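Local coordinates for uric acid degradation bifunctional protein TTL (Arabidopsis thaliana, PDB 2Q37) that catalyses the last two steps of urate breakdown, its N-terminal domain, the part present here, decarboxylating OHCU stereoselectively to (S)-allantoin, at residues A[169-172]-A[173-176]; A[50-53]-A[54-57]; A[151-154]-A[155-159]; A[142-145]-A[146-150]. All coordinates share one frame; numbering follows the deposited sequence.

Interaction 1. Residues A[169-172]-A[173-176]. With 3AL (1-[(4S)-2,5-dioxoimidazolidin-4-yl]urea), chain B.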
loop_
_atom_site.group_PDB
_atom_site.type_symbol
_atom_site.label_atom_id
_atom_site.label_comp_id
_atom_site.label_asym_id
_atom_site.label_seq_id
_atom_site.Cartn_x
_atom_site.Cartn_y
_atom_site.Cartn_z
ATOM N N ILE A 169 -13.062 13.002 -3.118
ATOM C CA ILE A 169 -14.072 13.089 -2.074
ATOM C C ILE A 169 -13.697 14.198 -1.096
ATOM O O ILE A 169 -14.542 14.991 -0.668
ATOM C CB ILE A 169 -14.158 11.771 -1.280
ATOM C CG1 ILE A 169 -14.755 10.675 -2.160
ATOM C CG2 ILE A 169 -14.977 11.990 -0.004
ATOM C CD1 ILE A 169 -14.625 9.273 -1.595
ATOM N N THR A 170 -12.415 14.219 -0.751
ATOM C CA THR A 170 -11.870 15.178 0.165
ATOM C C THR A 170 -12.004 16.573 -0.411
ATOM O O THR A 170 -12.434 17.476 0.298
ATOM C CB THR A 170 -10.407 14.829 0.481
ATOM O OG1 THR A 170 -10.386 13.699 1.368
ATOM C CG2 THR A 170 -9.684 15.989 1.128
ATOM N N GLU A 171 -11.669 16.747 -1.689
ATOM C CA GLU A 171 -11.781 18.059 -2.342
ATOM C C GLU A 171 -13.214 18.554 -2.315
ATOM O O GLU A 171 -13.478 19.743 -2.137
ATOM C CB GLU A 171 -11.384 17.980 -3.803
ATOM C CG GLU A 171 -9.913 18.058 -4.100
ATOM C CD GLU A 171 -9.670 17.960 -5.595
ATOM O OE1 GLU A 171 -10.256 18.799 -6.323
ATOM O OE2 GLU A 171 -8.916 17.050 -6.030
ATOM N N LEU A 172 -14.123 17.615 -2.533
ATOM C CA LEU A 172 -15.553 17.857 -2.568
ATOM C C LEU A 172 -16.032 18.380 -1.221
ATOM O O LEU A 172 -16.842 19.310 -1.153
ATOM C CB LEU A 172 -16.257 16.540 -2.898
ATOM C CG LEU A 172 -17.476 16.584 -3.812
ATOM C CD1 LEU A 172 -18.704 16.984 -3.016
ATOM C CD2 LEU A 172 -17.213 17.557 -4.969
ATOM N N ARG A 173 -15.521 17.773 -0.154
ATOM C CA ARG A 173 -15.895 18.153 1.194
ATOM C C ARG A 173 -15.213 19.424 1.666
ATOM O O ARG A 173 -15.724 20.107 2.549
ATOM C CB ARG A 173 -15.590 17.017 2.166
ATOM C CG ARG A 173 -16.428 15.790 1.904
ATOM C CD ARG A 173 -16.100 14.667 2.840
ATOM N NE ARG A 173 -16.915 13.508 2.518
ATOM C CZ ARG A 173 -16.932 12.376 3.216
ATOM N NH1 ARG A 173 -16.164 12.244 4.291
ATOM N NH2 ARG A 173 -17.743 11.385 2.847
HETATM N N MSE A 174 -14.061 19.747 1.092
HETATM C CA MSE A 174 -13.354 20.956 1.495
HETATM C C MSE A 174 -14.065 22.166 0.915
HETATM O O MSE A 174 -14.090 23.234 1.521
HETATM C CB MSE A 174 -11.904 20.929 1.009
HETATM C CG MSE A 174 -11.071 19.786 1.577
HETATM SE SE MSE A 174 -9.151 20.040 1.354
HETATM C CE MSE A 174 -9.079 20.146 -0.563
ATOM N N ALA A 175 -14.632 21.994 -0.270
ATOM C CA ALA A 175 -15.346 23.078 -0.907
ATOM C C ALA A 175 -16.551 23.410 -0.027
ATOM O O ALA A 175 -16.914 24.576 0.135
ATOM C CB ALA A 175 -15.796 22.661 -2.295
ATOM N N LYS A 176 -17.146 22.374 0.561
ATOM C CA LYS A 176 -18.318 22.522 1.421
ATOM C C LYS A 176 -18.005 23.250 2.727
ATOM O O LYS A 176 -18.908 23.776 3.379
ATOM C CB LYS A 176 -18.923 21.145 1.736
ATOM C CG LYS A 176 -20.220 21.198 2.540
ATOM C CD LYS A 176 -21.417 21.457 1.634
ATOM C CE LYS A 176 -22.617 21.997 2.408
ATOM N NZ LYS A 176 -22.436 23.428 2.822
HETATM C C4 3AL B . -17.221 6.943 -0.020
HETATM C C5 3AL B . -17.961 7.797 0.883
HETATM O O5 3AL B . -18.216 7.765 2.059
HETATM N N7 3AL B . -18.474 8.902 0.178
HETATM C C8 3AL B . -18.072 8.726 -1.138
HETATM O O8 3AL B . -18.354 9.521 -2.026
HETATM N N9 3AL B . -17.326 7.560 -1.294
HETATM N N3 3AL B . -17.670 5.555 0.069
HETATM C C2 3AL B . -16.962 4.586 -0.794
HETATM N N1 3AL B . -17.326 3.438 -0.701
HETATM O O2 3AL B . -15.996 5.011 -1.586
#
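Ile169 and Arg173, one helical turn apart, run side by side and point the same way, with the CG2 methyl of Ile169 lying over one face of the Arg173 guanidinium. The methyl sits toward the rim of the flat group, its CG2 3.5 Å from Arg173 NE. Beta-branching suits isoleucine to this place because it serves two neighbours at once. With CG1 beside the backbone N (chi1 -70°), the longer branch carries CD1 to within 3.2 Å of ring atom N9 of the bound allantoin, while CG2 is left to the arginine. Arg173, extended from CG to NE, holds NH2 3.7 Å from ligand atom N7. N7 lies oblique to the guanidinium plane; the charge of Arg173 is met by Glu100, through a salt bridge from NH2. Arg173 thus lines the pocket and also pairs with the ligand-binding Glu100, whose carboxylate it is likely to hold in place.

Behind these two residues the helix backbone sets their spacing, Arg173 N donating to Ile169 O at 3.0 Å; the next bond along the helix runs from Met174 N to Thr170 O at 2.9 Å. On the rear of the helix, Thr170 CG2 lies 4.1 Å from SE of Met174, here a selenomethionine, and Thr170 OG1 is hydrogen-bonded to Cys33 O. Met174 continues onto Ile55 and Ala58 of helix 51-64, and the Glu171 carboxylate pairs with Arg59 of that helix. One face of helix 155-178 thus packs into the fold while another, together with the proton donor His78 that touches Ile169, lines the (S)-allantoin pocket of the OHCU decarboxylase domain.

Interaction 2. Residues A[50-53]-A[54-57]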
loop_
_atom_site.group_PDB
_atom_site.type_symbol
_atom_site.label_atom_id
_atom_site.label_comp_id
_atom_site.label_asym_id
_atom_site.label_seq_id
_atom_site.Cartn_x
_atom_site.Cartn_y
_atom_site.Cartn_z
ATOM N N THR A 50 -6.312 30.528 1.346
ATOM C CA THR A 50 -7.603 30.555 0.678
ATOM C C THR A 50 -8.160 29.164 0.436
ATOM O O THR A 50 -7.518 28.155 0.738
ATOM C CB THR A 50 -7.514 31.294 -0.662
ATOM O OG1 THR A 50 -6.311 30.910 -1.340
ATOM C CG2 THR A 50 -7.529 32.796 -0.432
ATOM N N SER A 51 -9.372 29.117 -0.099
ATOM C CA SER A 51 -10.010 27.846 -0.383
ATOM C C SER A 51 -9.268 27.152 -1.523
ATOM O O SER A 51 -9.365 25.938 -1.682
ATOM C CB SER A 51 -11.474 28.064 -0.772
ATOM O OG SER A 51 -12.124 26.825 -1.001
ATOM N N GLN A 52 -8.513 27.928 -2.297
ATOM C CA GLN A 52 -7.778 27.386 -3.431
ATOM C C GLN A 52 -6.415 26.832 -3.067
ATOM O O GLN A 52 -6.032 25.768 -3.543
ATOM C CB GLN A 52 -7.596 28.445 -4.504
ATOM C CG GLN A 52 -7.162 27.861 -5.821
ATOM C CD GLN A 52 -8.248 27.011 -6.439
ATOM O OE1 GLN A 52 -9.309 27.520 -6.813
ATOM N NE2 GLN A 52 -7.998 25.709 -6.543
ATOM N N GLU A 53 -5.672 27.559 -2.241
ATOM C CA GLU A 53 -4.351 27.096 -1.834
ATOM C C GLU A 53 -4.482 25.893 -0.905
ATOM O O GLU A 53 -3.599 25.038 -0.845
ATOM C CB GLU A 53 -3.584 28.222 -1.133
ATOM C CG GLU A 53 -2.853 29.174 -2.072
ATOM C CD GLU A 53 -2.433 30.466 -1.373
ATOM O OE1 GLU A 53 -3.340 31.216 -0.941
ATOM O OE2 GLU A 53 -1.211 30.731 -1.252
ATOM N N ALA A 54 -5.598 25.836 -0.187
ATOM C CA ALA A 54 -5.851 24.740 0.730
ATOM C C ALA A 54 -5.993 23.447 -0.065
ATOM O O ALA A 54 -5.528 22.398 0.367
ATOM C CB ALA A 54 -7.112 25.010 1.523
ATOM N N ILE A 55 -6.639 23.527 -1.226
ATOM C CA ILE A 55 -6.834 22.364 -2.083
ATOM C C ILE A 55 -5.469 21.817 -2.518
ATOM O O ILE A 55 -5.170 20.635 -2.317
ATOM C CB ILE A 55 -7.655 22.728 -3.354
ATOM C CG1 ILE A 55 -9.007 23.333 -2.960
ATOM C CG2 ILE A 55 -7.886 21.478 -4.215
ATOM C CD1 ILE A 55 -10.082 22.324 -2.576
ATOM N N TYR A 56 -4.647 22.691 -3.102
ATOM C CA TYR A 56 -3.316 22.330 -3.583
ATOM C C TYR A 56 -2.386 21.787 -2.495
ATOM O O TYR A 56 -1.573 20.891 -2.743
ATOM C CB TYR A 56 -2.644 23.537 -4.241
ATOM C CG TYR A 56 -3.441 24.168 -5.354
ATOM C CD1 TYR A 56 -4.348 23.418 -6.101
ATOM C CD2 TYR A 56 -3.283 25.520 -5.666
ATOM C CE1 TYR A 56 -5.080 23.992 -7.125
ATOM C CE2 TYR A 56 -4.010 26.111 -6.693
ATOM C CZ TYR A 56 -4.907 25.340 -7.417
ATOM O OH TYR A 56 -5.641 25.910 -8.427
ATOM N N THR A 57 -2.490 22.340 -1.295
ATOM C CA THR A 57 -1.652 21.892 -0.198
ATOM C C THR A 57 -2.146 20.536 0.302
ATOM O O THR A 57 -1.391 19.749 0.882
ATOM C CB THR A 57 -1.693 22.914 0.946
ATOM O OG1 THR A 57 -1.182 24.162 0.464
ATOM C CG2 THR A 57 -0.875 22.441 2.141
#
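Thr57 grips the backbone carbonyl of Glu53 twice: its hydroxyl OG1 donates to Glu53 O at 2.9 Å, and Thr57 N donates to the same Glu53 O at 3.0 Å. The two donors come from opposite faces of the carbonyl plane. The hydroxyl gets there by lying beside its own backbone N (chi1 -61°), the usual way for a threonine to satisfy itself inside a helix. Replacing it by a valine would probably cost Glu53 O its second donor, leaving the carbonyl to the backbone N-H alone. One turn earlier, Ala54 N donates to Thr50 O at 3.1 Å; the bond from Tyr56 N to Gln52 O is weak.

Outward from the backbone, Gln52 bends at chi2 (67°) and brings its amide across the end of the Tyr56 ring, the two planes 33° apart. Gln52 NE2 lies 3.2 Å from Tyr56 CZ, a packing contact and not a hydrogen bond to the hydroxyl. The backbone O of Gln52 lies over one face of that ring, toward its rim. On the inner side Ala54 and Ser51 meet Phe178, and Ile55 meets Met174 of helix 155-178. The chemistry divides accordingly: polar and aromatic groups on the outer side of this turn, small or aliphatic ones where it meets the neighbouring helix.

Interaction 3. Residues A[151-154]-A[155-159]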
loop_
_atom_site.group_PDB
_atom_site.type_symbol
_atom_site.label_atom_id
_atom_site.label_comp_id
_atom_site.label_asym_id
_atom_site.label_seq_id
_atom_site.Cartn_x
_atom_site.Cartn_y
_atom_site.Cartn_z
ATOM N N TYR A 151 -12.315 -4.567 -10.325
ATOM C CA TYR A 151 -11.962 -5.817 -9.684
ATOM C C TYR A 151 -10.812 -6.543 -10.420
ATOM O O TYR A 151 -10.039 -7.296 -9.816
ATOM C CB TYR A 151 -13.194 -6.717 -9.623
ATOM C CG TYR A 151 -12.991 -7.948 -8.767
ATOM C CD1 TYR A 151 -12.958 -7.855 -7.380
ATOM C CD2 TYR A 151 -12.811 -9.200 -9.345
ATOM C CE1 TYR A 151 -12.753 -8.978 -6.592
ATOM C CE2 TYR A 151 -12.602 -10.328 -8.564
ATOM C CZ TYR A 151 -12.574 -10.208 -7.194
ATOM O OH TYR A 151 -12.351 -11.314 -6.419
ATOM N N GLU A 152 -10.701 -6.302 -11.719
ATOM C CA GLU A 152 -9.672 -6.930 -12.544
ATOM C C GLU A 152 -8.321 -6.206 -12.576
ATOM O O GLU A 152 -7.455 -6.546 -13.385
ATOM C CB GLU A 152 -10.178 -7.077 -13.985
ATOM C CG GLU A 152 -10.505 -8.498 -14.407
ATOM C CD GLU A 152 -11.661 -9.093 -13.631
ATOM O OE1 GLU A 152 -12.708 -8.415 -13.531
ATOM O OE2 GLU A 152 -11.526 -10.238 -13.135
ATOM N N ASN A 153 -8.142 -5.204 -11.725
ATOM C CA ASN A 153 -6.891 -4.460 -11.689
ATOM C C ASN A 153 -5.924 -5.144 -10.734
ATOM O O ASN A 153 -6.335 -5.945 -9.897
ATOM C CB ASN A 153 -7.145 -3.028 -11.200
ATOM C CG ASN A 153 -7.850 -2.166 -12.233
ATOM O OD1 ASN A 153 -8.537 -1.202 -11.892
ATOM N ND2 ASN A 153 -7.671 -2.498 -13.500
ATOM N N ARG A 154 -4.639 -4.836 -10.867
ATOM C CA ARG A 154 -3.628 -5.391 -9.967
ATOM C C ARG A 154 -3.827 -4.657 -8.634
ATOM O O ARG A 154 -4.137 -3.471 -8.620
ATOM C CB ARG A 154 -2.209 -5.065 -10.463
ATOM C CG ARG A 154 -1.800 -5.532 -11.867
ATOM C CD ARG A 154 -0.392 -4.982 -12.173
ATOM N NE ARG A 154 0.545 -5.288 -11.081
ATOM C CZ ARG A 154 1.588 -4.532 -10.729
ATOM N NH1 ARG A 154 1.855 -3.403 -11.382
ATOM N NH2 ARG A 154 2.349 -4.896 -9.703
ATOM N N PRO A 155 -3.645 -5.344 -7.498
ATOM C CA PRO A 155 -3.823 -4.654 -6.215
ATOM C C PRO A 155 -3.076 -3.314 -6.097
ATOM O O PRO A 155 -3.601 -2.358 -5.520
ATOM C CB PRO A 155 -3.322 -5.681 -5.204
ATOM C CG PRO A 155 -3.770 -6.977 -5.820
ATOM C CD PRO A 155 -3.385 -6.780 -7.286
ATOM N N ILE A 156 -1.868 -3.227 -6.645
ATOM C CA ILE A 156 -1.107 -1.986 -6.521
ATOM C C ILE A 156 -1.798 -0.852 -7.253
ATOM O O ILE A 156 -1.792 0.272 -6.758
ATOM C CB ILE A 156 0.386 -2.136 -7.030
ATOM C CG1 ILE A 156 1.142 -0.817 -6.868
ATOM C CG2 ILE A 156 0.428 -2.523 -8.505
ATOM C CD1 ILE A 156 1.441 -0.442 -5.451
ATOM N N VAL A 157 -2.391 -1.143 -8.418
ATOM C CA VAL A 157 -3.084 -0.114 -9.193
ATOM C C VAL A 157 -4.404 0.265 -8.538
ATOM O O VAL A 157 -4.802 1.437 -8.571
ATOM C CB VAL A 157 -3.366 -0.536 -10.675
ATOM C CG1 VAL A 157 -2.060 -0.833 -11.400
ATOM C CG2 VAL A 157 -4.267 -1.718 -10.713
ATOM N N GLU A 158 -5.093 -0.706 -7.950
ATOM C CA GLU A 158 -6.323 -0.366 -7.265
ATOM C C GLU A 158 -6.008 0.604 -6.116
ATOM O O GLU A 158 -6.808 1.472 -5.789
ATOM C CB GLU A 158 -7.033 -1.616 -6.725
ATOM C CG GLU A 158 -8.130 -2.099 -7.657
ATOM C CD GLU A 158 -9.019 -0.960 -8.138
ATOM O OE1 GLU A 158 -9.854 -0.441 -7.356
ATOM O OE2 GLU A 158 -8.863 -0.564 -9.309
ATOM N N LEU A 159 -4.828 0.457 -5.524
ATOM C CA LEU A 159 -4.412 1.312 -4.430
ATOM C C LEU A 159 -4.207 2.758 -4.915
ATOM O O LEU A 159 -4.388 3.697 -4.143
ATOM C CB LEU A 159 -3.126 0.756 -3.827
ATOM C CG LEU A 159 -2.569 1.228 -2.482
ATOM C CD1 LEU A 159 -1.419 2.125 -2.740
ATOM C CD2 LEU A 159 -3.654 1.913 -1.623
#
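Arg154 folds back over the start of helix 155-178 so that the CG2 methyl of Ile156 stands over the centre of one face of its guanidinium. The arginine first runs outward, extended at chi2, and then bends at chi3 (51°), which turns the flat group alongside the isoleucine instead of away from it. In Ile156, CG1 takes the position anti to the backbone N and pushes CG2 into the crowded position between N and the carbonyl carbon, from where the methyl faces Arg154. A guanidinium suits this place because its nitrogens can bond while a face rests on carbon: NE donates to Phe63 O of the second subunit.

Arg154 occupies the N-cap position. Its carbonyl accepts from Glu158 N at 3.0 Å, although the placing of that oxygen is less sure. Pro155, lacking an N-H, is well placed in the first turn, where amide hydrogens have no carbonyl of a preceding turn to meet. It packs on Phe127 and on Val66 of the second subunit, while Ile156 meets Leu159 of that subunit.

Glu158 bends at chi2 (-46°), curling back so that its CG lies 3.8 Å from Asn153 CB. Its buried OE1 forms a salt bridge with Arg150 and accepts a hydrogen bond from Tyr123 OH, a pairing likely to favour the charged carboxylate. Charge is thus paired inside the subunit by Glu158, whereas Arg154 lays one guanidinium face on Ile156 of its own chain and gives NE to Phe63 O of the second subunit.

Interaction 4. Residues A[142-145]-A[146-150]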
loop_
_atom_site.group_PDB
_atom_site.type_symbol
_atom_site.label_atom_id
_atom_site.label_comp_id
_atom_site.label_asym_id
_atom_site.label_seq_id
_atom_site.Cartn_x
_atom_site.Cartn_y
_atom_site.Cartn_z
ATOM N N GLU A 142 -24.165 2.282 -11.756
ATOM C CA GLU A 142 -22.937 2.698 -12.416
ATOM C C GLU A 142 -21.754 2.319 -11.539
ATOM O O GLU A 142 -20.730 1.832 -12.031
ATOM C CB GLU A 142 -22.927 4.200 -12.647
ATOM C CG GLU A 142 -24.145 4.703 -13.380
ATOM C CD GLU A 142 -24.210 6.206 -13.397
ATOM O OE1 GLU A 142 -23.605 6.828 -12.500
ATOM O OE2 GLU A 142 -24.869 6.771 -14.289
HETATM N N MSE A 143 -21.900 2.530 -10.234
HETATM C CA MSE A 143 -20.830 2.216 -9.300
HETATM C C MSE A 143 -20.587 0.722 -9.167
HETATM O O MSE A 143 -19.459 0.306 -8.957
HETATM C CB MSE A 143 -21.119 2.841 -7.941
HETATM C CG MSE A 143 -21.064 4.359 -7.975
HETATM SE SE MSE A 143 -20.970 5.145 -6.202
HETATM C CE MSE A 143 -22.837 5.703 -5.977
ATOM N N LEU A 144 -21.640 -0.084 -9.286
ATOM C CA LEU A 144 -21.499 -1.542 -9.217
ATOM C C LEU A 144 -20.678 -1.960 -10.451
ATOM O O LEU A 144 -19.806 -2.825 -10.388
ATOM C CB LEU A 144 -22.890 -2.187 -9.234
ATOM C CG LEU A 144 -23.140 -3.700 -9.133
ATOM C CD1 LEU A 144 -22.866 -4.351 -10.463
ATOM C CD2 LEU A 144 -22.280 -4.308 -8.035
ATOM N N HIS A 145 -20.942 -1.302 -11.569
ATOM C CA HIS A 145 -20.236 -1.580 -12.805
ATOM C C HIS A 145 -18.772 -1.135 -12.716
ATOM O O HIS A 145 -17.877 -1.821 -13.230
ATOM C CB HIS A 145 -20.924 -0.868 -13.967
ATOM C CG HIS A 145 -20.185 -0.980 -15.263
ATOM N ND1 HIS A 145 -20.114 -2.155 -15.980
ATOM C CD2 HIS A 145 -19.438 -0.075 -15.942
ATOM C CE1 HIS A 145 -19.353 -1.970 -17.044
ATOM N NE2 HIS A 145 -18.929 -0.717 -17.044
ATOM N N ALA A 146 -18.524 0.015 -12.088
ATOM C CA ALA A 146 -17.153 0.509 -11.933
ATOM C C ALA A 146 -16.391 -0.420 -10.987
ATOM O O ALA A 146 -15.178 -0.596 -11.131
ATOM C CB ALA A 146 -17.147 1.925 -11.392
ATOM N N LEU A 147 -17.108 -1.010 -10.028
ATOM C CA LEU A 147 -16.508 -1.942 -9.076
ATOM C C LEU A 147 -16.104 -3.234 -9.800
ATOM O O LEU A 147 -14.955 -3.660 -9.701
ATOM C CB LEU A 147 -17.488 -2.228 -7.924
ATOM C CG LEU A 147 -17.373 -3.364 -6.890
ATOM C CD1 LEU A 147 -16.072 -4.120 -6.996
ATOM C CD2 LEU A 147 -17.553 -2.761 -5.504
ATOM N N LYS A 148 -17.040 -3.848 -10.525
ATOM C CA LYS A 148 -16.752 -5.075 -11.280
ATOM C C LYS A 148 -15.572 -4.839 -12.222
ATOM O O LYS A 148 -14.684 -5.688 -12.367
ATOM C CB LYS A 148 -17.954 -5.496 -12.123
ATOM C CG LYS A 148 -19.040 -6.228 -11.378
ATOM C CD LYS A 148 -20.195 -6.518 -12.316
ATOM C CE LYS A 148 -21.327 -7.213 -11.586
ATOM N NZ LYS A 148 -22.642 -6.856 -12.206
ATOM N N GLU A 149 -15.581 -3.682 -12.871
ATOM C CA GLU A 149 -14.523 -3.315 -13.792
ATOM C C GLU A 149 -13.203 -3.312 -13.007
ATOM O O GLU A 149 -12.282 -4.074 -13.309
ATOM C CB GLU A 149 -14.802 -1.914 -14.352
ATOM C CG GLU A 149 -14.208 -1.619 -15.710
ATOM C CD GLU A 149 -15.092 -2.105 -16.866
ATOM O OE1 GLU A 149 -15.486 -3.300 -16.866
ATOM O OE2 GLU A 149 -15.388 -1.292 -17.780
ATOM N N ARG A 150 -13.132 -2.474 -11.974
ATOM C CA ARG A 150 -11.917 -2.336 -11.172
ATOM C C ARG A 150 -11.424 -3.599 -10.487
ATOM O O ARG A 150 -10.247 -3.696 -10.127
ATOM C CB ARG A 150 -12.101 -1.215 -10.146
ATOM C CG ARG A 150 -12.046 0.173 -10.779
ATOM C CD ARG A 150 -12.510 1.259 -9.832
ATOM N NE ARG A 150 -11.794 1.215 -8.566
ATOM C CZ ARG A 150 -11.929 2.124 -7.613
ATOM N NH1 ARG A 150 -12.752 3.153 -7.791
ATOM N NH2 ARG A 150 -11.252 1.990 -6.479
#
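Lys148 lies along the preceding helical turn and crosses the side chain of Leu144. Its CB starts 3.7 Å from Leu144 O, and CG keeps to the same oxygen at 3.6 Å. The chain is extended beyond CG, so the next atoms leave the backbone and follow the leucine: CD of Lys148 is 3.9 Å from Leu144 CD1 and CE 3.4 Å from that methyl. NZ also passes close to CD1, then finds its charge partner in Glu115 of helix 110-127. Leucine is suited to meet such an arm because, with CG anti to its backbone N (chi1 -178°), CD1 swings toward the following turn. A methionine in place of Lys148 could still cover that methyl but would probably leave the Glu115 carboxylate without its positive mate.

Beneath the pair, Lys148 N donates almost straight to Leu144 O at 3.0 Å (N-H...O 172°). This is the i+4 to i backbone bond of an alpha-helix; helix 140-150 is amphipathic through its side chains, with Leu144 and Leu147 inward and His145 and Glu149 outward. Leu144 packs on Leu116, and Leu147 reaches Phe131 and Tyr123. Met143, a selenomethionine in this crystal, touches Ile133 and Ala135; with Phe131, these belong to the (S)-allantoin site.

On the outer side His145 and Glu149 lie parallel in direction, ring and carboxylate planes 62° apart, with His145 NE2 3.7 Å from Glu149 OE2, too far for a hydrogen bond. At the last turn of the helix Arg150 leans on Phe131, and its NH1 donates to the carbonyl of Ile132.

Overall arrangement
Along the chain the order is interaction 2, 4, 3 and 1, all within the all-helical OHCU decarboxylase domain. Helix 155-178 joins two of them: interaction 3 opens it at the dimer interface and interaction 1 lies near its other end, their centres about 25 Å apart on opposite sides of the chain's centre. Interactions 3 and 4 have centres about 13 Å apart and are tied through Glu158 and Arg150, across the loop between consecutive helices. Interactions 1 and 2 touch through Met174 and Ile55, docking helix 51-64 onto helix 155-178. Interaction 1 supplies residues of the pocket itself, while interaction 4 backs its wall through Phe131, Ile133 and Ala135, so two consecutive helices border the site.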